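Local structure of cadherin-23 (Mus musculus, 5UZ8) at residues D108-Y121 with L136-F148. The protein is a calcium-binding cadherin of hearing that probably mediates adhesion between cells and takes part in mechanotransduction in the inner ear. Numbering follows the deposited sequence. Where two conformers were deposited one is given.
Sequences DINDNNPIFDQPSY and LRVTATDADSGNF. With CA (calcium ion), chain I; CA (calcium ion), chain J; CA (calcium ion), chain K.
Asp144 shares calcium ions with Asn110 and Asp111 and is hydrogen-bonded directly by Asn112, at the linker between consecutive cadherin repeats. Asp144 CB lies 3.7 Å from Asp108 OD2. CG stands anti to the carbonyl carbon (chi1 -62°), which sets the carboxylate between the two calcium ions, facing residues 110-112. Asp144 OD1 binds the chain J calcium at 2.3 Å and accepts a nearly straight bond (172°) from Asn112 ND2, which comes from above the carboxylate plane. Asp144 OD2 binds the chain I calcium at 2.4 Å and receives Asn112 N on its syn lone pair. Asp193 joins the chain I site; Glu21 and Glu77 of the preceding repeat join the chain J site. Asn110 CB sits over one face of the Phe148 ring, 3.7 Å from its centroid. Farther along, Ile115 and Thr141 form an antiparallel hydrogen-bonded pair. Val138 CG1 lies over the centre of the Tyr121 ring, and Tyr121 OH takes a weak bond from Thr139 N (3.4 Å). An alanine here is likely to leave Val138 CG1 without the ring it packs on and Thr139 N without its weak acceptor. Close-set carboxylates would probably repel one another without calcium, so the ions likely hold this linker in shape.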
ATOM      1  N   ASP A 108     -22.230   5.494 -16.579  1.00 14.44           N
ATOM      2  CA  ASP A 108     -21.266   5.564 -15.483  1.00 14.51           C
ATOM      3  C   ASP A 108     -20.288   6.708 -15.735  1.00 14.49           C
ATOM      4  O   ASP A 108     -19.756   6.859 -16.852  1.00 14.83           O
ATOM      5  CB  ASP A 108     -20.508   4.226 -15.444  1.00 15.32           C
ATOM      6  CG  ASP A 108     -19.490   4.107 -14.319  1.00 15.95           C
ATOM      7  OD1 ASP A 108     -19.727   4.615 -13.188  1.00 15.43           O
ATOM      8  OD2 ASP A 108     -18.466   3.406 -14.562  1.00 16.63           O
ATOM      9  N   ILE A 109     -20.006   7.470 -14.694  1.00 14.41           N
ATOM     10  CA  ILE A 109     -18.858   8.396 -14.674  1.00 14.87           C
ATOM     11  C   ILE A 109     -17.861   7.933 -13.610  1.00 15.11           C
ATOM     12  O   ILE A 109     -18.199   7.153 -12.718  1.00 14.95           O
ATOM     13  CB  ILE A 109     -19.271   9.884 -14.440  1.00 14.82           C
ATOM     14  CG1 ILE A 109     -19.628  10.145 -12.981  1.00 14.58           C
ATOM     15  CG2 ILE A 109     -20.394  10.299 -15.387  1.00 14.40           C
ATOM     16  CD1 ILE A 109     -20.096  11.562 -12.665  1.00 14.73           C
ATOM     17  N   ASN A 110     -16.632   8.408 -13.704  1.00 15.48           N
ATOM     18  CA  ASN A 110     -15.592   7.987 -12.808  1.00 16.39           C
ATOM     19  C   ASN A 110     -15.629   8.814 -11.529  1.00 16.53           C
ATOM     20  O   ASN A 110     -14.761   9.670 -11.291  1.00 17.17           O
ATOM     21  CB  ASN A 110     -14.217   8.050 -13.481  1.00 17.41           C
ATOM     22  CG  ASN A 110     -13.141   7.385 -12.647  1.00 18.25           C
ATOM     23  OD1 ASN A 110     -13.446   6.521 -11.839  1.00 17.80           O
ATOM     24  ND2 ASN A 110     -11.895   7.772 -12.840  1.00 19.02           N
ATOM     25  N   ASP A 111     -16.625   8.516 -10.692  1.00 14.16           N
ATOM     26  CA  ASP A 111     -16.851   9.264  -9.450  1.00 15.44           C
ATOM     27  C   ASP A 111     -16.471   8.509  -8.164  1.00 15.17           C
ATOM     28  O   ASP A 111     -16.732   9.011  -7.062  1.00 16.42           O
ATOM     29  CB  ASP A 111     -18.287   9.836  -9.387  1.00 16.29           C
ATOM     30  CG  ASP A 111     -19.393   8.776  -9.453  1.00 15.96           C
ATOM     31  OD1 ASP A 111     -19.174   7.616  -9.880  1.00 15.80           O
ATOM     32  OD2 ASP A 111     -20.560   9.142  -9.157  1.00 16.64           O
ATOM     33  N   ASN A 112     -15.853   7.344  -8.288  1.00 14.04           N
ATOM     34  CA  ASN A 112     -15.348   6.622  -7.124  1.00 14.53           C
ATOM     35  C   ASN A 112     -13.835   6.406  -7.235  1.00 14.44           C
ATOM     36  O   ASN A 112     -13.334   5.997  -8.290  1.00 13.87           O
ATOM     37  CB  ASN A 112     -16.055   5.283  -6.951  1.00 13.68           C
ATOM     38  CG  ASN A 112     -17.507   5.464  -6.524  1.00 14.53           C
ATOM     39  OD1 ASN A 112     -17.789   5.573  -5.328  1.00 15.06           O
ATOM     40  ND2 ASN A 112     -18.408   5.592  -7.504  1.00 14.24           N
ATOM     41  N   ASN A 113     -13.133   6.657  -6.141  1.00 15.58           N
ATOM     42  CA  ASN A 113     -11.698   6.405  -6.068  1.00 15.84           C
ATOM     43  C   ASN A 113     -11.475   4.947  -5.732  1.00 15.40           C
ATOM     44  O   ASN A 113     -12.271   4.377  -4.979  1.00 15.52           O
ATOM     45  CB  ASN A 113     -11.052   7.212  -4.941  1.00 17.28           C
ATOM     46  CG  ASN A 113     -11.018   8.698  -5.234  1.00 19.22           C
ATOM     47  OD1 ASN A 113     -12.015   9.269  -5.568  1.00 20.85           O
ATOM     48  ND2 ASN A 113      -9.853   9.314  -5.109  1.00 21.57           N
ATOM     49  N   PRO A 114     -10.313   4.397  -6.147  1.00 14.40           N
ATOM     50  CA  PRO A 114      -9.904   3.122  -5.532  1.00 14.14           C
ATOM     51  C   PRO A 114      -9.635   3.339  -4.061  1.00 14.48           C
ATOM     52  O   PRO A 114      -9.065   4.377  -3.678  1.00 15.02           O
ATOM     53  CB  PRO A 114      -8.627   2.729  -6.276  1.00 14.22           C
ATOM     54  CG  PRO A 114      -8.513   3.631  -7.430  1.00 14.77           C
ATOM     55  CD  PRO A 114      -9.316   4.889  -7.101  1.00 14.82           C
ATOM     56  N   ILE A 115     -10.090   2.415  -3.245  1.00 14.71           N
ATOM     57  CA  ILE A 115     -10.019   2.521  -1.776  1.00 15.77           C
ATOM     58  C   ILE A 115      -9.348   1.264  -1.273  1.00 15.42           C
ATOM     59  O   ILE A 115      -9.810   0.155  -1.563  1.00 14.32           O
ATOM     60  CB  ILE A 115     -11.400   2.655  -1.128  1.00 17.07           C
ATOM     61  CG1 ILE A 115     -12.063   3.989  -1.536  1.00 18.31           C
ATOM     62  CG2 ILE A 115     -11.294   2.600   0.403  1.00 18.39           C
ATOM     63  CD1 ILE A 115     -13.549   4.068  -1.205  1.00 19.47           C
ATOM     64  N   PHE A 116      -8.243   1.432  -0.540  1.00 15.54           N
ATOM     65  CA  PHE A 116      -7.523   0.269  -0.001  1.00 16.00           C
ATOM     66  C   PHE A 116      -8.313  -0.488   1.039  1.00 17.78           C
ATOM     67  O   PHE A 116      -9.065   0.124   1.789  1.00 18.55           O
ATOM     68  CB  PHE A 116      -6.175   0.668   0.538  1.00 15.85           C
ATOM     69  CG  PHE A 116      -5.148   0.832  -0.526  1.00 15.03           C
ATOM     70  CD1 PHE A 116      -4.531  -0.273  -1.077  1.00 14.74           C
ATOM     71  CD2 PHE A 116      -4.822   2.091  -1.008  1.00 15.36           C
ATOM     72  CE1 PHE A 116      -3.573  -0.126  -2.082  1.00 14.42           C
ATOM     73  CE2 PHE A 116      -3.867   2.238  -1.995  1.00 14.96           C
ATOM     74  CZ  PHE A 116      -3.254   1.142  -2.547  1.00 14.58           C
ATOM     75  N   ASP A 117      -8.182  -1.810   1.065  1.00 18.23           N
ATOM     76  CA  ASP A 117      -8.941  -2.693   1.958  0.50 19.68           C
ATOM     77  C   ASP A 117      -8.453  -2.577   3.435  1.00 20.69           C
ATOM     78  O   ASP A 117      -9.152  -2.996   4.350  1.00 22.63           O
ATOM     79  CB  ASP A 117      -8.862  -4.174   1.478  0.50 19.75           C
ATOM     80  CG  ASP A 117      -9.776  -4.505   0.250  0.50 20.29           C
ATOM     81  OD1 ASP A 117     -10.467  -3.626  -0.310  0.50 20.74           O
ATOM     82  OD2 ASP A 117      -9.828  -5.696  -0.145  0.50 20.18           O
ATOM     83  N   GLN A 118      -7.240  -2.052   3.662  1.00 19.65           N
ATOM     84  CA  GLN A 118      -6.717  -1.827   5.034  1.00 21.32           C
ATOM     85  C   GLN A 118      -6.248  -0.396   5.139  1.00 21.05           C
ATOM     86  O   GLN A 118      -5.893   0.204   4.118  1.00 19.82           O
ATOM     87  CB  GLN A 118      -5.534  -2.725   5.394  1.00 21.61           C
ATOM     88  CG  GLN A 118      -5.798  -4.196   5.278  1.00 22.83           C
ATOM     89  CD  GLN A 118      -4.689  -5.134   5.813  1.00 24.79           C
ATOM     90  OE1 GLN A 118      -4.881  -6.348   5.719  1.00 27.48           O
ATOM     91  NE2 GLN A 118      -3.565  -4.618   6.391  1.00 23.11           N
ATOM     92  N   PRO A 119      -6.224   0.154   6.366  1.00 22.02           N
ATOM     93  CA  PRO A 119      -5.701   1.512   6.583  1.00 22.09           C
ATOM     94  C   PRO A 119      -4.166   1.588   6.469  1.00 20.87           C
ATOM     95  O   PRO A 119      -3.622   2.658   6.245  1.00 21.05           O
ATOM     96  CB  PRO A 119      -6.196   1.859   7.989  1.00 24.70           C
ATOM     97  CG  PRO A 119      -6.429   0.551   8.671  1.00 25.14           C
ATOM     98  CD  PRO A 119      -6.894  -0.371   7.572  1.00 24.24           C
ATOM     99  N   SER A 120      -3.510   0.444   6.630  1.00 19.61           N
ATOM    100  CA  SER A 120      -2.080   0.331   6.440  0.50 18.86           C
ATOM    101  C   SER A 120      -1.731  -1.139   6.384  1.00 18.23           C
ATOM    102  O   SER A 120      -2.591  -2.008   6.607  1.00 19.20           O
ATOM    103  CB  SER A 120      -1.264   1.093   7.510  0.50 19.78           C
ATOM    104  OG  SER A 120      -1.049   0.368   8.705  0.50 19.97           O
ATOM    105  N   TYR A 121      -0.506  -1.415   5.941  1.00 17.16           N
ATOM    106  CA  TYR A 121      -0.018  -2.798   5.790  1.00 16.40           C
ATOM    107  C   TYR A 121       1.301  -2.901   6.471  1.00 16.62           C
ATOM    108  O   TYR A 121       2.042  -1.910   6.533  1.00 16.85           O
ATOM    109  CB  TYR A 121       0.118  -3.169   4.327  1.00 15.70           C
ATOM    110  CG  TYR A 121      -1.214  -3.227   3.582  1.00 15.52           C
ATOM    111  CD1 TYR A 121      -1.742  -2.088   2.993  1.00 15.56           C
ATOM    112  CD2 TYR A 121      -1.926  -4.431   3.455  1.00 15.86           C
ATOM    113  CE1 TYR A 121      -2.945  -2.129   2.291  1.00 15.77           C
ATOM    114  CE2 TYR A 121      -3.137  -4.495   2.743  1.00 15.86           C
ATOM    115  CZ  TYR A 121      -3.631  -3.342   2.170  1.00 15.79           C
ATOM    116  OH  TYR A 121      -4.818  -3.358   1.488  1.00 16.54           O
ATOM    117  N   LEU A 136       4.008  -9.200   0.710  1.00 17.97           N
ATOM    118  CA  LEU A 136       2.590  -9.022   1.010  1.00 19.10           C
ATOM    119  C   LEU A 136       1.872  -8.546  -0.249  1.00 18.60           C
ATOM    120  O   LEU A 136       2.509  -8.149  -1.218  1.00 17.78           O
ATOM    121  CB  LEU A 136       2.407  -7.968   2.108  1.00 20.08           C
ATOM    122  CG  LEU A 136       2.667  -6.564   1.551  1.00 21.47           C
ATOM    123  CD1 LEU A 136       1.626  -5.562   1.975  1.00 22.82           C
ATOM    124  CD2 LEU A 136       4.077  -6.118   1.827  1.00 23.22           C
ATOM    125  N   ARG A 137       0.552  -8.602  -0.204  1.00 18.29           N
ATOM    126  CA  ARG A 137      -0.275  -8.111  -1.287  0.50 17.81           C
ATOM    127  C   ARG A 137      -1.172  -6.998  -0.742  1.00 17.67           C
ATOM    128  O   ARG A 137      -1.823  -7.176   0.270  1.00 17.12           O
ATOM    129  CB  ARG A 137      -1.121  -9.267  -1.822  0.50 18.56           C
ATOM    130  CG  ARG A 137      -1.968  -8.940  -3.043  0.50 18.61           C
ATOM    131  CD  ARG A 137      -2.581 -10.225  -3.592  0.50 19.74           C
ATOM    132  NE  ARG A 137      -1.780 -10.827  -4.643  0.50 20.59           N
ATOM    133  CZ  ARG A 137      -1.754 -12.123  -4.948  0.50 22.25           C
ATOM    134  NH1 ARG A 137      -1.007 -12.550  -5.966  0.50 22.19           N
ATOM    135  NH2 ARG A 137      -2.463 -13.001  -4.239  0.50 23.83           N
ATOM    136  N   VAL A 138      -1.186  -5.859  -1.417  1.00 16.94           N
ATOM    137  CA  VAL A 138      -2.118  -4.786  -1.135  1.00 16.69           C
ATOM    138  C   VAL A 138      -3.283  -4.896  -2.111  1.00 16.39           C
ATOM    139  O   VAL A 138      -3.094  -5.293  -3.267  1.00 15.51           O
ATOM    140  CB  VAL A 138      -1.455  -3.407  -1.195  1.00 16.58           C
ATOM    141  CG1 VAL A 138      -0.271  -3.364  -0.234  1.00 17.27           C
ATOM    142  CG2 VAL A 138      -1.060  -2.996  -2.602  1.00 16.96           C
ATOM    143  N   THR A 139      -4.485  -4.551  -1.640  1.00 16.44           N
ATOM    144  CA  THR A 139      -5.661  -4.586  -2.492  1.00 15.76           C
ATOM    145  C   THR A 139      -6.504  -3.337  -2.228  1.00 14.73           C
ATOM    146  O   THR A 139      -6.810  -3.006  -1.060  1.00 14.75           O
ATOM    147  CB  THR A 139      -6.518  -5.841  -2.204  1.00 17.51           C
ATOM    148  OG1 THR A 139      -5.751  -7.044  -2.417  1.00 18.48           O
ATOM    149  CG2 THR A 139      -7.765  -5.862  -3.070  1.00 17.93           C
ATOM    150  N   ALA A 140      -6.886  -2.676  -3.311  1.00 13.47           N
ATOM    151  CA  ALA A 140      -7.900  -1.625  -3.311  1.00 13.61           C
ATOM    152  C   ALA A 140      -9.115  -2.076  -4.138  1.00 13.33           C
ATOM    153  O   ALA A 140      -8.999  -2.991  -4.943  1.00 13.17           O
ATOM    154  CB  ALA A 140      -7.309  -0.372  -3.896  1.00 13.07           C
ATOM    155  N   THR A 141     -10.281  -1.465  -3.912  1.00 13.33           N
ATOM    156  CA  THR A 141     -11.460  -1.764  -4.705  1.00 13.16           C
ATOM    157  C   THR A 141     -12.024  -0.483  -5.262  1.00 13.12           C
ATOM    158  O   THR A 141     -11.815   0.591  -4.684  1.00 13.17           O
ATOM    159  CB  THR A 141     -12.538  -2.435  -3.882  1.00 14.14           C
ATOM    160  OG1 THR A 141     -12.927  -1.566  -2.814  1.00 14.43           O
ATOM    161  CG2 THR A 141     -12.038  -3.766  -3.327  1.00 14.68           C
ATOM    162  N   ASP A 142     -12.729  -0.588  -6.374  1.00 13.07           N
ATOM    163  CA  ASP A 142     -13.276   0.599  -7.038  1.00 13.01           C
ATOM    164  C   ASP A 142     -14.733   0.310  -7.441  1.00 13.39           C
ATOM    165  O   ASP A 142     -15.014  -0.629  -8.177  1.00 13.09           O
ATOM    166  CB  ASP A 142     -12.432   0.963  -8.230  1.00 12.87           C
ATOM    167  CG  ASP A 142     -12.768   2.344  -8.803  1.00 13.63           C
ATOM    168  OD1 ASP A 142     -13.926   2.559  -9.232  1.00 12.97           O
ATOM    169  OD2 ASP A 142     -11.851   3.190  -8.954  1.00 14.02           O
ATOM    170  N   ALA A 143     -15.637   1.149  -6.958  1.00 13.79           N
ATOM    171  CA  ALA A 143     -17.079   0.964  -7.150  1.00 14.13           C
ATOM    172  C   ALA A 143     -17.660   1.333  -8.527  1.00 14.02           C
ATOM    173  O   ALA A 143     -18.821   1.040  -8.779  1.00 13.69           O
ATOM    174  CB  ALA A 143     -17.821   1.727  -6.047  1.00 14.91           C
ATOM    175  N   ASP A 144     -16.861   1.906  -9.431  1.00 13.39           N
ATOM    176  CA  ASP A 144     -17.325   2.197 -10.784  1.00 13.83           C
ATOM    177  C   ASP A 144     -17.351   0.915 -11.634  1.00 13.93           C
ATOM    178  O   ASP A 144     -17.263  -0.201 -11.094  1.00 14.54           O
ATOM    179  CB  ASP A 144     -16.448   3.292 -11.407  1.00 13.19           C
ATOM    180  CG  ASP A 144     -16.525   4.596 -10.633  1.00 13.59           C
ATOM    181  OD1 ASP A 144     -17.647   5.053 -10.346  1.00 13.90           O
ATOM    182  OD2 ASP A 144     -15.464   5.133 -10.267  1.00 13.43           O
ATOM    183  N   SER A 145     -17.496   1.089 -12.932  1.00 14.49           N
ATOM    184  CA  SER A 145     -17.579   0.007 -13.886  1.00 14.96           C
ATOM    185  C   SER A 145     -16.570   0.186 -15.026  1.00 14.77           C
ATOM    186  O   SER A 145     -16.072   1.279 -15.292  1.00 14.63           O
ATOM    187  CB  SER A 145     -19.001  -0.106 -14.413  1.00 15.83           C
ATOM    188  OG  SER A 145     -19.869  -0.474 -13.309  1.00 17.30           O
ATOM    189  N   GLY A 146     -16.257  -0.920 -15.675  1.00 14.84           N
ATOM    190  CA  GLY A 146     -15.403  -0.892 -16.846  1.00 15.01           C
ATOM    191  C   GLY A 146     -14.056  -0.272 -16.510  1.00 14.42           C
ATOM    192  O   GLY A 146     -13.517  -0.549 -15.470  1.00 13.81           O
ATOM    193  N   ASN A 147     -13.521   0.528 -17.425  1.00 14.91           N
ATOM    194  CA  ASN A 147     -12.168   1.114 -17.251  1.00 15.17           C
ATOM    195  C   ASN A 147     -12.049   1.980 -16.002  1.00 14.31           C
ATOM    196  O   ASN A 147     -10.995   2.022 -15.377  1.00 13.52           O
ATOM    197  CB  ASN A 147     -11.717   1.927 -18.459  1.00 16.50           C
ATOM    198  CG  ASN A 147     -10.227   1.824 -18.680  1.00 17.80           C
ATOM    199  OD1 ASN A 147      -9.760   0.729 -19.018  1.00 18.61           O
ATOM    200  ND2 ASN A 147      -9.474   2.914 -18.493  1.00 17.12           N
ATOM    201  N   PHE A 148     -13.147   2.636 -15.636  1.00 13.71           N
ATOM    202  CA  PHE A 148     -13.181   3.460 -14.455  1.00 13.97           C
ATOM    203  C   PHE A 148     -12.985   2.711 -13.145  1.00 13.43           C
ATOM    204  O   PHE A 148     -12.746   3.341 -12.102  1.00 13.84           O
ATOM    205  CB  PHE A 148     -14.520   4.219 -14.421  1.00 13.90           C
ATOM    206  CG  PHE A 148     -14.720   5.188 -15.542  1.00 14.65           C
ATOM    207  CD1 PHE A 148     -13.647   5.760 -16.242  1.00 15.41           C
ATOM    208  CD2 PHE A 148     -16.003   5.628 -15.834  1.00 14.68           C
ATOM    209  CE1 PHE A 148     -13.864   6.699 -17.230  1.00 16.51           C
ATOM    210  CE2 PHE A 148     -16.224   6.579 -16.807  1.00 15.58           C
ATOM    211  CZ  PHE A 148     -15.156   7.119 -17.529  1.00 16.88           C
TER
HETATM  212 CA    CA I2608     -13.103   4.800 -10.238  1.00 13.06          CA
HETATM  213 CA    CA J2609     -19.648   5.759 -11.267  1.00 14.33          CA
HETATM  214 CA    CA K2610     -21.972   7.341  -8.605  1.00 18.18          CA
HETATM  215  O   HOH W   1     -20.873   6.969  -6.552  1.00 17.11           O
HETATM  216  O   HOH W   2     -14.531   2.888  -4.643  1.00 13.47           O
HETATM  217  O   HOH W   3     -11.640  -1.479  -0.368  1.00 19.99           O
HETATM  218  O   HOH W   4     -23.214   9.065  -7.378  1.00 17.44           O